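Local atomic coordinates of ribulose-bisphosphate carboxylase (Alicyclobacillus acidocaldarius subsp. acidocaldarius, PDB entry 4NAS), a protein that belongs to the family of ribulose-bisphosphate carboxylase large chains, pairing an N-terminal domain with a TIM-barrel catalytic domain. Residues V215-P220 against E226-L231; L239-V244 against D249-L254. One frame throughout, in Å; residues are numbered along the deposited sequence.

Contact 1: V215-P220 against E226-L231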
ATOM      1  N   VAL B 215     -21.575   5.407   1.267  1.00 21.58           N
ATOM      2  CA  VAL B 215     -21.345   5.536  -0.156  1.00 20.54           C
ATOM      3  C   VAL B 215     -19.858   5.393  -0.432  1.00 19.18           C
ATOM      4  O   VAL B 215     -19.020   5.899   0.312  1.00 23.58           O
ATOM      5  CB  VAL B 215     -21.907   6.894  -0.673  1.00 26.07           C
ATOM      6  CG1 VAL B 215     -21.295   8.079   0.084  1.00 18.38           C
ATOM      7  CG2 VAL B 215     -21.751   7.017  -2.168  1.00 21.56           C
ATOM      8  N   ASN B 216     -19.527   4.644  -1.468  1.00 20.57           N
ATOM      9  CA  ASN B 216     -18.134   4.454  -1.840  1.00 21.90           C
ATOM     10  C   ASN B 216     -17.456   5.786  -2.225  1.00 20.89           C
ATOM     11  O   ASN B 216     -17.936   6.489  -3.111  1.00 22.27           O
ATOM     12  CB  ASN B 216     -18.055   3.429  -2.975  1.00 18.21           C
ATOM     13  CG  ASN B 216     -16.718   2.681  -3.009  1.00 28.57           C
ATOM     14  OD1 ASN B 216     -15.905   2.781  -2.085  1.00 29.18           O
ATOM     15  ND2 ASN B 216     -16.491   1.926  -4.082  1.00 28.09           N
ATOM     16  N   LEU B 217     -16.347   6.126  -1.558  1.00 26.09           N
ATOM     17  CA  LEU B 217     -15.590   7.358  -1.863  1.00 18.19           C
ATOM     18  C   LEU B 217     -14.561   7.066  -2.934  1.00 20.96           C
ATOM     19  O   LEU B 217     -13.669   6.256  -2.727  1.00 17.25           O
ATOM     20  CB  LEU B 217     -14.886   7.878  -0.612  1.00 18.28           C
ATOM     21  CG  LEU B 217     -14.111   9.192  -0.775  1.00 22.71           C
ATOM     22  CD1 LEU B 217     -14.981  10.333  -1.343  1.00 21.41           C
ATOM     23  CD2 LEU B 217     -13.552   9.568   0.572  1.00 25.29           C
ATOM     24  N   THR B 218     -14.717   7.673  -4.106  1.00 18.85           N
ATOM     25  CA  THR B 218     -13.940   7.254  -5.266  1.00 26.31           C
ATOM     26  C   THR B 218     -13.520   8.427  -6.142  1.00 30.58           C
ATOM     27  O   THR B 218     -14.027   9.543  -5.993  1.00 26.30           O
ATOM     28  CB  THR B 218     -14.763   6.313  -6.166  1.00 27.47           C
ATOM     29  OG1 THR B 218     -15.863   7.034  -6.729  1.00 23.94           O
ATOM     30  CG2 THR B 218     -15.293   5.146  -5.384  1.00 19.29           C
ATOM     31  N   GLY B 219     -12.629   8.140  -7.090  1.00 30.01           N
ATOM     32  CA  GLY B 219     -12.075   9.151  -7.968  1.00 24.73           C
ATOM     33  C   GLY B 219     -10.627   9.474  -7.610  1.00 20.59           C
ATOM     34  O   GLY B 219     -10.050   8.885  -6.707  1.00 22.99           O
ATOM     35  N   PRO B 220     -10.041  10.437  -8.321  1.00 24.04           N
ATOM     36  CA  PRO B 220      -8.651  10.878  -8.194  1.00 28.24           C
ATOM     37  C   PRO B 220      -8.358  11.490  -6.827  1.00 32.00           C
ATOM     38  O   PRO B 220      -9.222  12.178  -6.272  1.00 29.46           O
ATOM     39  CB  PRO B 220      -8.533  11.973  -9.262  1.00 31.27           C
ATOM     40  CG  PRO B 220      -9.672  11.742 -10.189  1.00 33.96           C
ATOM     41  CD  PRO B 220     -10.767  11.189  -9.358  1.00 27.30           C
ATOM     42  N   GLU B 226     -12.539  17.205  -1.486  1.00 30.70           N
ATOM     43  CA  GLU B 226     -13.699  17.988  -1.910  1.00 28.16           C
ATOM     44  C   GLU B 226     -14.923  17.091  -2.150  1.00 30.88           C
ATOM     45  O   GLU B 226     -16.034  17.437  -1.763  1.00 29.90           O
ATOM     46  CB  GLU B 226     -13.382  18.805  -3.165  1.00 37.78           C
ATOM     47  CG  GLU B 226     -14.541  19.707  -3.633  1.00 40.50           C
ATOM     48  CD  GLU B 226     -14.935  20.768  -2.597  1.00 49.98           C
ATOM     49  OE1 GLU B 226     -14.061  21.196  -1.809  1.00 52.84           O
ATOM     50  OE2 GLU B 226     -16.122  21.178  -2.571  1.00 50.90           O
ATOM     51  N   ARG B 227     -14.726  15.927  -2.767  1.00 29.55           N
ATOM     52  CA  ARG B 227     -15.852  15.022  -2.968  1.00 28.30           C
ATOM     53  C   ARG B 227     -16.417  14.518  -1.632  1.00 24.91           C
ATOM     54  O   ARG B 227     -17.629  14.434  -1.459  1.00 28.53           O
ATOM     55  CB  ARG B 227     -15.508  13.842  -3.892  1.00 24.77           C
ATOM     56  CG  ARG B 227     -16.759  13.011  -4.235  1.00 27.50           C
ATOM     57  CD  ARG B 227     -16.550  11.958  -5.328  1.00 27.05           C
ATOM     58  NE  ARG B 227     -17.620  11.993  -6.340  1.00 24.66           N
ATOM     59  CZ  ARG B 227     -17.580  11.302  -7.474  1.00 26.03           C
ATOM     60  NH1 ARG B 227     -16.541  10.513  -7.730  1.00 29.67           N
ATOM     61  NH2 ARG B 227     -18.574  11.372  -8.340  1.00 32.37           N
ATOM     62  N   ALA B 228     -15.533  14.186  -0.695  1.00 22.70           N
ATOM     63  CA  ALA B 228     -15.950  13.735   0.633  1.00 22.74           C
ATOM     64  C   ALA B 228     -16.821  14.803   1.306  1.00 21.66           C
ATOM     65  O   ALA B 228     -17.816  14.497   1.994  1.00 21.78           O
ATOM     66  CB  ALA B 228     -14.728  13.456   1.491  1.00 21.81           C
ATOM     67  N   ARG B 229     -16.436  16.057   1.106  1.00 28.73           N
ATOM     68  CA  ARG B 229     -17.152  17.182   1.699  1.00 35.22           C
ATOM     69  C   ARG B 229     -18.539  17.313   1.088  1.00 31.42           C
ATOM     70  O   ARG B 229     -19.516  17.571   1.798  1.00 31.34           O
ATOM     71  CB  ARG B 229     -16.398  18.495   1.473  1.00 30.64           C
ATOM     72  CG  ARG B 229     -15.065  18.634   2.187  1.00 41.38           C
ATOM     73  CD  ARG B 229     -14.536  20.053   1.977  1.00 54.72           C
ATOM     74  NE  ARG B 229     -13.159  20.240   2.424  1.00 56.94           N
ATOM     75  CZ  ARG B 229     -12.156  20.568   1.618  1.00 57.06           C
ATOM     76  NH1 ARG B 229     -10.928  20.725   2.107  1.00 51.40           N
ATOM     77  NH2 ARG B 229     -12.383  20.744   0.322  1.00 57.48           N
ATOM     78  N   ARG B 230     -18.621  17.164  -0.235  1.00 32.12           N
ATOM     79  CA  ARG B 230     -19.897  17.302  -0.927  1.00 34.94           C
ATOM     80  C   ARG B 230     -20.825  16.199  -0.477  1.00 32.99           C
ATOM     81  O   ARG B 230     -22.003  16.453  -0.212  1.00 27.93           O
ATOM     82  CB  ARG B 230     -19.730  17.241  -2.445  1.00 38.90           C
ATOM     83  CG  ARG B 230     -18.969  18.402  -3.060  1.00 49.43           C
ATOM     84  CD  ARG B 230     -19.158  18.427  -4.571  1.00 58.33           C
ATOM     85  NE  ARG B 230     -18.905  17.122  -5.189  1.00 61.64           N
ATOM     86  CZ  ARG B 230     -17.782  16.795  -5.827  1.00 64.90           C
ATOM     87  NH1 ARG B 230     -17.648  15.583  -6.361  1.00 65.75           N
ATOM     88  NH2 ARG B 230     -16.795  17.679  -5.938  1.00 61.99           N
ATOM     89  N   LEU B 231     -20.282  14.981  -0.380  1.00 28.58           N
ATOM     90  CA  LEU B 231     -21.084  13.808  -0.055  1.00 31.59           C
ATOM     91  C   LEU B 231     -21.660  13.925   1.343  1.00 23.23           C
ATOM     92  O   LEU B 231     -22.806  13.539   1.580  1.00 25.46           O
ATOM     93  CB  LEU B 231     -20.282  12.493  -0.229  1.00 24.59           C
ATOM     94  CG  LEU B 231     -19.873  12.169  -1.670  1.00 23.85           C
ATOM     95  CD1 LEU B 231     -19.001  10.925  -1.789  1.00 20.47           C
ATOM     96  CD2 LEU B 231     -21.100  12.044  -2.573  1.00 22.76           C
TER
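Leu-217 pushes its forked end against the inner side of helix 221-233. Its two methyls divide the work. Leu-217 CD1 lies over the helix backbone, 3.9 Å from Ala-228 N. CD2 meets the methyl of Ala-228, with Leu-217 CD2 4.2 Å from Ala-228 CB. The small Ala-228 probably makes a shallow hollow in the helix surface, and the leucine fork fills it. CG of Leu-217 lies anti to the backbone N (chi1 -177°), which carries the fork over to the helix although the CB itself does not point there.

One turn further along, Leu-231 is the bump on the helix side. Its CD1 wedges between Val-215 and Leu-217. Leu-231 CD1 is 4.1 Å from Leu-217 CD1 and equally far from Val-215 CG1.

Arg-227 closes the other end. Its aliphatic part passes Leu-217 CD1, then bends at chi3 (-133°) to bring the guanidinium to Thr-218. NH1 of Arg-227 donates to Thr-218 O at 3.2 Å. The oxygen lies at the guanidinium edge, close to its plane. The donor, however, stands well above the carbonyl plane, 58° out of it. The charge is probably balanced mainly by Glu-190 and Glu-184, which form salt bridges with Arg-227 NH2.

Strands 214-216 and 238-242 are parallel neighbours, and with helix 221-233 between them they form a beta-alpha-beta unit. The contact is the strand-to-helix packing of one such unit in the TIM barrel of the catalytic domain.

Contact 2: L239-V244 against D249-L254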
ATOM      1  N   LEU B 239     -18.861   7.511   4.724  1.00 22.95           N
ATOM      2  CA  LEU B 239     -18.032   7.276   3.551  1.00 21.64           C
ATOM      3  C   LEU B 239     -17.375   5.883   3.647  1.00 19.95           C
ATOM      4  O   LEU B 239     -16.684   5.575   4.623  1.00 21.68           O
ATOM      5  CB  LEU B 239     -16.951   8.354   3.439  1.00 29.95           C
ATOM      6  CG  LEU B 239     -17.405   9.821   3.488  1.00 28.51           C
ATOM      7  CD1 LEU B 239     -16.200  10.756   3.362  1.00 27.93           C
ATOM      8  CD2 LEU B 239     -18.426  10.142   2.404  1.00 26.55           C
ATOM      9  N   LEU B 240     -17.605   5.063   2.626  1.00 16.62           N
ATOM     10  CA  LEU B 240     -16.930   3.779   2.454  1.00 16.56           C
ATOM     11  C   LEU B 240     -15.570   4.057   1.810  1.00 19.98           C
ATOM     12  O   LEU B 240     -15.492   4.629   0.722  1.00 22.54           O
ATOM     13  CB  LEU B 240     -17.777   2.869   1.543  1.00 21.17           C
ATOM     14  CG  LEU B 240     -17.176   1.504   1.194  1.00 24.39           C
ATOM     15  CD1 LEU B 240     -16.813   0.767   2.484  1.00 21.67           C
ATOM     16  CD2 LEU B 240     -18.111   0.645   0.305  1.00 15.53           C
ATOM     17  N   VAL B 241     -14.489   3.712   2.501  1.00 20.42           N
ATOM     18  CA  VAL B 241     -13.177   4.003   1.958  1.00 21.41           C
ATOM     19  C   VAL B 241     -12.348   2.734   1.904  1.00 20.08           C
ATOM     20  O   VAL B 241     -12.190   2.034   2.919  1.00 13.72           O
ATOM     21  CB  VAL B 241     -12.432   5.088   2.789  1.00 19.72           C
ATOM     22  CG1 VAL B 241     -11.093   5.434   2.146  1.00 22.08           C
ATOM     23  CG2 VAL B 241     -13.264   6.348   2.896  1.00 16.13           C
ATOM     24  N   ASN B 242     -11.850   2.433   0.709  1.00 16.74           N
ATOM     25  CA  ASN B 242     -10.816   1.423   0.518  1.00 18.79           C
ATOM     26  C   ASN B 242      -9.449   1.950   0.970  1.00 13.19           C
ATOM     27  O   ASN B 242      -8.607   2.367   0.166  1.00 15.04           O
ATOM     28  CB  ASN B 242     -10.768   1.003  -0.933  1.00 18.64           C
ATOM     29  CG  ASN B 242     -12.038   0.270  -1.351  1.00 19.73           C
ATOM     30  OD1 ASN B 242     -12.399  -0.758  -0.759  1.00 20.02           O
ATOM     31  ND2 ASN B 242     -12.735   0.814  -2.342  1.00 17.36           N
ATOM     32  N   VAL B 243      -9.250   1.911   2.267  1.00 14.63           N
ATOM     33  CA  VAL B 243      -8.110   2.619   2.870  1.00 19.31           C
ATOM     34  C   VAL B 243      -6.753   2.205   2.321  1.00 12.81           C
ATOM     35  O   VAL B 243      -5.891   3.050   1.973  1.00 20.26           O
ATOM     36  CB  VAL B 243      -8.136   2.443   4.383  1.00 22.96           C
ATOM     37  CG1 VAL B 243      -7.003   3.246   5.015  1.00 16.71           C
ATOM     38  CG2 VAL B 243      -9.492   2.910   4.909  1.00 27.73           C
ATOM     39  N   VAL B 244      -6.524   0.899   2.272  1.00 16.15           N
ATOM     40  CA  VAL B 244      -5.225   0.395   1.826  1.00 14.44           C
ATOM     41  C   VAL B 244      -4.971   0.707   0.341  1.00 18.72           C
ATOM     42  O   VAL B 244      -3.831   0.965  -0.063  1.00 18.03           O
ATOM     43  CB  VAL B 244      -5.054  -1.136   2.129  1.00 23.35           C
ATOM     44  CG1 VAL B 244      -3.693  -1.686   1.601  1.00 16.84           C
ATOM     45  CG2 VAL B 244      -5.185  -1.398   3.631  1.00 24.71           C
ATOM     46  N   ASP B 249      -2.246   7.932   4.616  1.00 17.17           N
ATOM     47  CA  ASP B 249      -2.124   9.386   4.706  1.00 22.75           C
ATOM     48  C   ASP B 249      -3.245  10.086   3.975  1.00 25.29           C
ATOM     49  O   ASP B 249      -3.661  11.161   4.402  1.00 20.02           O
ATOM     50  CB  ASP B 249      -0.784   9.878   4.174  1.00 18.16           C
ATOM     51  CG  ASP B 249       0.346   9.630   5.143  1.00 18.71           C
ATOM     52  OD1 ASP B 249       0.173   9.929   6.347  1.00 22.98           O
ATOM     53  OD2 ASP B 249       1.387   9.099   4.707  1.00 25.05           O
ATOM     54  N   VAL B 250      -3.690   9.494   2.861  1.00 21.21           N
ATOM     55  CA  VAL B 250      -4.823  10.010   2.113  1.00 25.70           C
ATOM     56  C   VAL B 250      -6.046  10.041   3.010  1.00 28.43           C
ATOM     57  O   VAL B 250      -6.706  11.082   3.133  1.00 25.54           O
ATOM     58  CB  VAL B 250      -5.166   9.143   0.871  1.00 22.56           C
ATOM     59  CG1 VAL B 250      -6.587   9.419   0.423  1.00 26.31           C
ATOM     60  CG2 VAL B 250      -4.231   9.431  -0.274  1.00 18.70           C
ATOM     61  N   VAL B 251      -6.347   8.896   3.628  1.00 18.10           N
ATOM     62  CA  VAL B 251      -7.468   8.792   4.567  1.00 19.61           C
ATOM     63  C   VAL B 251      -7.314   9.688   5.794  1.00 22.24           C
ATOM     64  O   VAL B 251      -8.305  10.243   6.285  1.00 19.75           O
ATOM     65  CB  VAL B 251      -7.720   7.304   4.978  1.00 17.46           C
ATOM     66  CG1 VAL B 251      -8.913   7.183   5.916  1.00 22.36           C
ATOM     67  CG2 VAL B 251      -7.963   6.479   3.717  1.00 18.58           C
ATOM     68  N   ALA B 252      -6.079   9.856   6.275  1.00 18.76           N
ATOM     69  CA  ALA B 252      -5.815  10.735   7.427  1.00 22.30           C
ATOM     70  C   ALA B 252      -6.302  12.162   7.210  1.00 18.86           C
ATOM     71  O   ALA B 252      -6.874  12.782   8.126  1.00 19.60           O
ATOM     72  CB  ALA B 252      -4.319  10.745   7.790  1.00 17.73           C
ATOM     73  N   ASP B 253      -6.082  12.693   6.011  1.00 23.79           N
ATOM     74  CA  ASP B 253      -6.511  14.068   5.719  1.00 27.66           C
ATOM     75  C   ASP B 253      -8.036  14.202   5.774  1.00 25.17           C
ATOM     76  O   ASP B 253      -8.565  15.228   6.197  1.00 21.73           O
ATOM     77  CB  ASP B 253      -5.998  14.541   4.354  1.00 28.49           C
ATOM     78  CG  ASP B 253      -4.484  14.806   4.339  1.00 29.45           C
ATOM     79  OD1 ASP B 253      -3.834  14.859   5.411  1.00 28.69           O
ATOM     80  OD2 ASP B 253      -3.942  14.959   3.230  1.00 27.88           O
ATOM     81  N   LEU B 254      -8.733  13.156   5.336  1.00 21.02           N
ATOM     82  CA  LEU B 254     -10.212  13.130   5.386  1.00 28.76           C
ATOM     83  C   LEU B 254     -10.723  13.130   6.827  1.00 27.72           C
ATOM     84  O   LEU B 254     -11.681  13.832   7.184  1.00 23.95           O
ATOM     85  CB  LEU B 254     -10.739  11.865   4.718  1.00 18.92           C
ATOM     86  CG  LEU B 254     -10.836  11.687   3.197  1.00 44.75           C
ATOM     87  CD1 LEU B 254      -9.606  12.153   2.470  1.00 47.57           C
ATOM     88  CD2 LEU B 254     -11.100  10.207   2.892  1.00 17.64           C
TER
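Val-251 sets its CG2 methyl against Val-241 of strand 238-242 and Val-243, which opens the helix after it. Val-251 CG2 is 3.6 Å from Val-243 CG1 and 3.7 Å from Val-241 CG1. One methyl thus bridges the last part of the strand and the first turn of the helix that follows it. The two encounters differ in direction. Val-243 stands roughly perpendicular to Val-251, whereas Val-241 runs antiparallel alongside it. Val-243 CB and CG2 are each 4.1 Å from Val-251 CG2. CG2 of Val-251 is therefore covered by a small patch of Val-243 as well as by the single methyl of Val-241.

Val-241 offers its other branch to the next turn of the helix. Its CG2 faces Leu-254, with Val-241 CG2 4.4 Å from Leu-254 CD2, a looser touch. CG1 of Val-241 is anti to the backbone N (chi1 -177°), and this splits the two methyls between Val-251 and Leu-254.

The contact is purely apolar and fully buried. Asn-242 lies between the two valines in sequence and points its CB away from helix 248-256. It is the centre of an inverse gamma turn, where the chain changes from strand to helix. The second subunit packs close by: Val-250 meets Val-250 of that subunit.

Strand 238-242 has parallel neighbours in strands 214-216 and 264-267. Helix 248-256 follows it after the short helix 243-246. It packs Val-251 and Leu-254 on Val-241, on the outward side of the strand, and Val-251 also on Val-243, as in a beta-alpha unit of a TIM barrel, with the helix outside the strand.

In the fold
Both contacts are buried and lie in the catalytic domain. They are in series along the chain, with centres about 10 Å apart. Contact 1 sets helix 221-233 on segment 215-220; contact 2 sets helix 248-256 on the neighbouring strand 238-242. Backbone pairs join them: Val-215 O to Leu-240 N at 2.8 Å and Leu-217 N to Leu-240 O at 2.9 Å, both probable hydrogen bonds. Leu-217 also packs on Leu-254, linking the two apolar layers. Contact 1 adds a charged arginine at its partly exposed margin, whereas contact 2 is carried by aliphatic groups alone. Both touch the second subunit.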